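Local coordinates for mannan endo-1,4-beta-mannosidase (Mytilus edulis, PDB 2C0H), which hydrolyses internal beta-1,4-mannosidic linkages in the backbones of mannans, galactomannans and glucomannans, at residues S307-A312 and Q338-R343. The protein carries 3 engineered substitutions. Numbering follows the deposited sequence.
Sequences SMFEWA and QHLKSR
Bends in both chains bring Glu310 and Arg343 together: the glutamate sets CG anti to its backbone N (chi1 -173°) and then bends at chi2, while the arginine chain turns at chi2 and again at chi3. The result is an end-on, two-nitrogen salt bridge. NH1 of Arg343 reaches OE1 of Glu310 at 2.9 Å on its syn lone pair, and NH2 reaches OE2 at 3.1 Å in a nearly straight bond lying in the guanidinium plane. The grip is nevertheless twisted, with carboxylate and guanidinium planes 47° apart. His339 adds a weak, strongly bent hydrogen bond from NE2 to OE1 of Glu310, 3.2 Å long, so that two donors converge on one oxygen. An alanine at Glu310 would probably cost the guanidinium its carboxylate partner across the contact, leaving it the bridge from NE to Asp345, and His339 its weak NE2 bond. Beneath this polar layer, CD1 of Leu340 packs at the ring edge of Phe309, 3.9 Å from its CD1. The contact thus illustrates how neighbouring outer elements of a TIM barrel are joined, apolar inside and charged outside: helix 305-314 meets residues 338-343, including the type I turn from Leu340 to Arg343, with Phe309 resting on strands 17-25 and 319-322 and Leu340 touching Phe20 of the former.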
ATOM      1  N   SER A 307     -22.033  -3.598  -2.886  1.00 13.36           N
ATOM      2  CA  SER A 307     -21.730  -4.310  -4.143  1.00 13.02           C
ATOM      3  C   SER A 307     -20.245  -4.319  -4.459  1.00 12.65           C
ATOM      4  O   SER A 307     -19.749  -5.306  -4.985  1.00 13.12           O
ATOM      5  CB  SER A 307     -22.483  -3.700  -5.321  1.00 13.59           C
ATOM      6  OG  SER A 307     -23.880  -4.036  -5.253  1.00 15.30           O
ATOM      7  N   MET A 308     -19.557  -3.238  -4.127  1.00 12.81           N
ATOM      8  CA  MET A 308     -18.120  -3.149  -4.395  1.00 12.62           C
ATOM      9  C   MET A 308     -17.361  -4.108  -3.448  1.00 12.38           C
ATOM     10  O   MET A 308     -16.489  -4.863  -3.897  1.00 12.29           O
ATOM     11  CB  MET A 308     -17.648  -1.701  -4.268  1.00 12.58           C
ATOM     12  CG  MET A 308     -18.301  -0.760  -5.299  1.00 13.39           C
ATOM     13  SD  MET A 308     -17.815   0.973  -5.190  1.00 14.69           S
ATOM     14  CE  MET A 308     -16.423   0.946  -6.288  1.00 14.41           C
ATOM     15  N   PHE A 309     -17.683  -4.102  -2.159  1.00 12.42           N
ATOM     16  CA  PHE A 309     -17.085  -5.082  -1.199  1.00 12.43           C
ATOM     17  C   PHE A 309     -17.437  -6.519  -1.631  1.00 12.71           C
ATOM     18  O   PHE A 309     -16.583  -7.414  -1.609  1.00 13.00           O
ATOM     19  CB  PHE A 309     -17.516  -4.801   0.244  1.00 13.04           C
ATOM     20  CG  PHE A 309     -16.670  -3.774   0.952  1.00 11.97           C
ATOM     21  CD1 PHE A 309     -15.561  -4.156   1.692  1.00 14.54           C
ATOM     22  CD2 PHE A 309     -17.006  -2.443   0.922  1.00 13.17           C
ATOM     23  CE1 PHE A 309     -14.780  -3.226   2.343  1.00 14.16           C
ATOM     24  CE2 PHE A 309     -16.251  -1.497   1.614  1.00 14.68           C
ATOM     25  CZ  PHE A 309     -15.122  -1.897   2.325  1.00 13.50           C
ATOM     26  N   GLU A 310     -18.678  -6.737  -2.063  1.00 13.12           N
ATOM     27  CA  GLU A 310     -19.097  -8.063  -2.526  1.00 13.48           C
ATOM     28  C   GLU A 310     -18.318  -8.555  -3.732  1.00 12.85           C
ATOM     29  O   GLU A 310     -17.947  -9.738  -3.789  1.00 13.26           O
ATOM     30  CB  GLU A 310     -20.592  -8.080  -2.869  1.00 14.16           C
ATOM     31  CG  GLU A 310     -21.146  -9.472  -3.211  1.00 16.47           C
ATOM     32  CD  GLU A 310     -21.342 -10.366  -2.005  1.00 21.59           C
ATOM     33  OE1 GLU A 310     -21.143  -9.899  -0.861  1.00 26.20           O
ATOM     34  OE2 GLU A 310     -21.703 -11.554  -2.198  1.00 27.55           O
ATOM     35  N   TRP A 311     -18.104  -7.674  -4.712  1.00 13.12           N
ATOM     36  CA  TRP A 311     -17.342  -8.024  -5.922  1.00 12.86           C
ATOM     37  C   TRP A 311     -15.930  -8.444  -5.517  1.00 13.20           C
ATOM     38  O   TRP A 311     -15.458  -9.516  -5.916  1.00 12.69           O
ATOM     39  CB  TRP A 311     -17.298  -6.870  -6.928  1.00 14.41           C
ATOM     40  CG  TRP A 311     -16.659  -7.257  -8.239  1.00 14.71           C
ATOM     41  CD1 TRP A 311     -15.335  -7.175  -8.561  1.00 16.37           C
ATOM     42  CD2 TRP A 311     -17.317  -7.798  -9.392  1.00 16.80           C
ATOM     43  NE1 TRP A 311     -15.132  -7.621  -9.836  1.00 15.13           N
ATOM     44  CE2 TRP A 311     -16.327  -8.017 -10.374  1.00 16.93           C
ATOM     45  CE3 TRP A 311     -18.641  -8.133  -9.683  1.00 18.25           C
ATOM     46  CZ2 TRP A 311     -16.625  -8.549 -11.631  1.00 18.46           C
ATOM     47  CZ3 TRP A 311     -18.938  -8.646 -10.926  1.00 18.55           C
ATOM     48  CH2 TRP A 311     -17.939  -8.856 -11.889  1.00 18.13           C
ATOM     49  N   ALA A 312     -15.279  -7.626  -4.700  1.00 12.18           N
ATOM     50  CA  ALA A 312     -13.904  -7.941  -4.262  1.00 11.90           C
ATOM     51  C   ALA A 312     -13.872  -9.278  -3.549  1.00 12.29           C
ATOM     52  O   ALA A 312     -13.001 -10.110  -3.806  1.00 12.20           O
ATOM     53  CB  ALA A 312     -13.348  -6.852  -3.364  1.00 11.22           C
ATOM     54  N   GLN A 338     -19.540  -3.550   6.826  1.00 15.73           N
ATOM     55  CA  GLN A 338     -20.519  -4.292   7.599  1.00 16.54           C
ATOM     56  C   GLN A 338     -21.144  -5.443   6.810  1.00 16.00           C
ATOM     57  O   GLN A 338     -21.537  -6.470   7.403  1.00 16.20           O
ATOM     58  CB  GLN A 338     -21.583  -3.296   8.047  1.00 16.99           C
ATOM     59  CG  GLN A 338     -22.542  -3.783   9.077  1.00 19.33           C
ATOM     60  CD  GLN A 338     -23.510  -2.680   9.445  1.00 19.82           C
ATOM     61  OE1 GLN A 338     -23.696  -2.366  10.622  1.00 24.90           O
ATOM     62  NE2 GLN A 338     -24.101  -2.057   8.431  1.00 25.01           N
ATOM     63  N   HIS A 339     -21.235  -5.273   5.489  1.00 15.41           N
ATOM     64  CA  HIS A 339     -21.802  -6.296   4.598  1.00 15.66           C
ATOM     65  C   HIS A 339     -21.014  -7.594   4.668  1.00 15.71           C
ATOM     66  O   HIS A 339     -21.576  -8.672   4.544  1.00 16.36           O
ATOM     67  CB  HIS A 339     -21.878  -5.813   3.138  1.00 16.18           C
ATOM     68  CG  HIS A 339     -22.610  -6.758   2.243  1.00 15.96           C
ATOM     69  ND1 HIS A 339     -23.950  -7.040   2.406  1.00 16.83           N
ATOM     70  CD2 HIS A 339     -22.187  -7.520   1.206  1.00 16.85           C
ATOM     71  CE1 HIS A 339     -24.324  -7.923   1.499  1.00 17.92           C
ATOM     72  NE2 HIS A 339     -23.276  -8.230   0.755  1.00 18.82           N
ATOM     73  N   LEU A 340     -19.712  -7.505   4.901  1.00 15.57           N
ATOM     74  CA  LEU A 340     -18.890  -8.712   4.981  1.00 16.39           C
ATOM     75  C   LEU A 340     -18.676  -9.259   6.397  1.00 17.33           C
ATOM     76  O   LEU A 340     -18.052 -10.319   6.552  1.00 17.51           O
ATOM     77  CB  LEU A 340     -17.512  -8.439   4.353  1.00 15.87           C
ATOM     78  CG  LEU A 340     -17.472  -8.004   2.891  1.00 15.14           C
ATOM     79  CD1 LEU A 340     -16.010  -7.933   2.440  1.00 15.74           C
ATOM     80  CD2 LEU A 340     -18.257  -8.924   1.980  1.00 14.78           C
ATOM     81  N   LYS A 341     -19.183  -8.566   7.418  1.00 19.37           N
ATOM     82  CA  LYS A 341     -18.810  -8.845   8.813  1.00 20.39           C
ATOM     83  C   LYS A 341     -18.866 -10.335   9.183  1.00 21.39           C
ATOM     84  O   LYS A 341     -17.897 -10.872   9.731  1.00 23.04           O
ATOM     85  CB  LYS A 341     -19.655  -8.013   9.797  1.00 20.43           C
ATOM     86  CG  LYS A 341     -19.269  -8.229  11.246  1.00 21.90           C
ATOM     87  CD  LYS A 341     -20.276  -7.614  12.210  1.00 23.17           C
ATOM     88  CE  LYS A 341     -20.136  -6.141  12.344  1.00 25.94           C
ATOM     89  NZ  LYS A 341     -20.986  -5.659  13.474  1.00 26.90           N
ATOM     90  N   SER A 342     -19.973 -11.006   8.872  1.00 21.89           N
ATOM     91  CA  SER A 342     -20.144 -12.410   9.291  1.00 22.06           C
ATOM     92  C   SER A 342     -19.728 -13.456   8.249  1.00 22.05           C
ATOM     93  O   SER A 342     -19.994 -14.649   8.431  1.00 22.92           O
ATOM     94  CB  SER A 342     -21.601 -12.643   9.705  1.00 22.77           C
ATOM     95  OG  SER A 342     -21.877 -11.944  10.911  1.00 26.00           O
ATOM     96  N   ARG A 343     -19.062 -13.034   7.179  1.00 21.03           N
ATOM     97  CA  ARG A 343     -18.884 -13.895   6.007  1.00 20.69           C
ATOM     98  C   ARG A 343     -17.676 -14.813   6.145  1.00 20.40           C
ATOM     99  O   ARG A 343     -16.643 -14.419   6.680  1.00 19.28           O
ATOM    100  CB  ARG A 343     -18.779 -13.059   4.720  1.00 20.12           C
ATOM    101  CG  ARG A 343     -20.042 -12.261   4.358  1.00 20.18           C
ATOM    102  CD  ARG A 343     -21.133 -13.122   3.772  1.00 19.60           C
ATOM    103  NE  ARG A 343     -20.811 -13.563   2.418  1.00 19.93           N
ATOM    104  CZ  ARG A 343     -21.094 -12.910   1.285  1.00 18.55           C
ATOM    105  NH1 ARG A 343     -21.766 -11.763   1.288  1.00 22.39           N
ATOM    106  NH2 ARG A 343     -20.732 -13.426   0.124  1.00 20.21           N
TER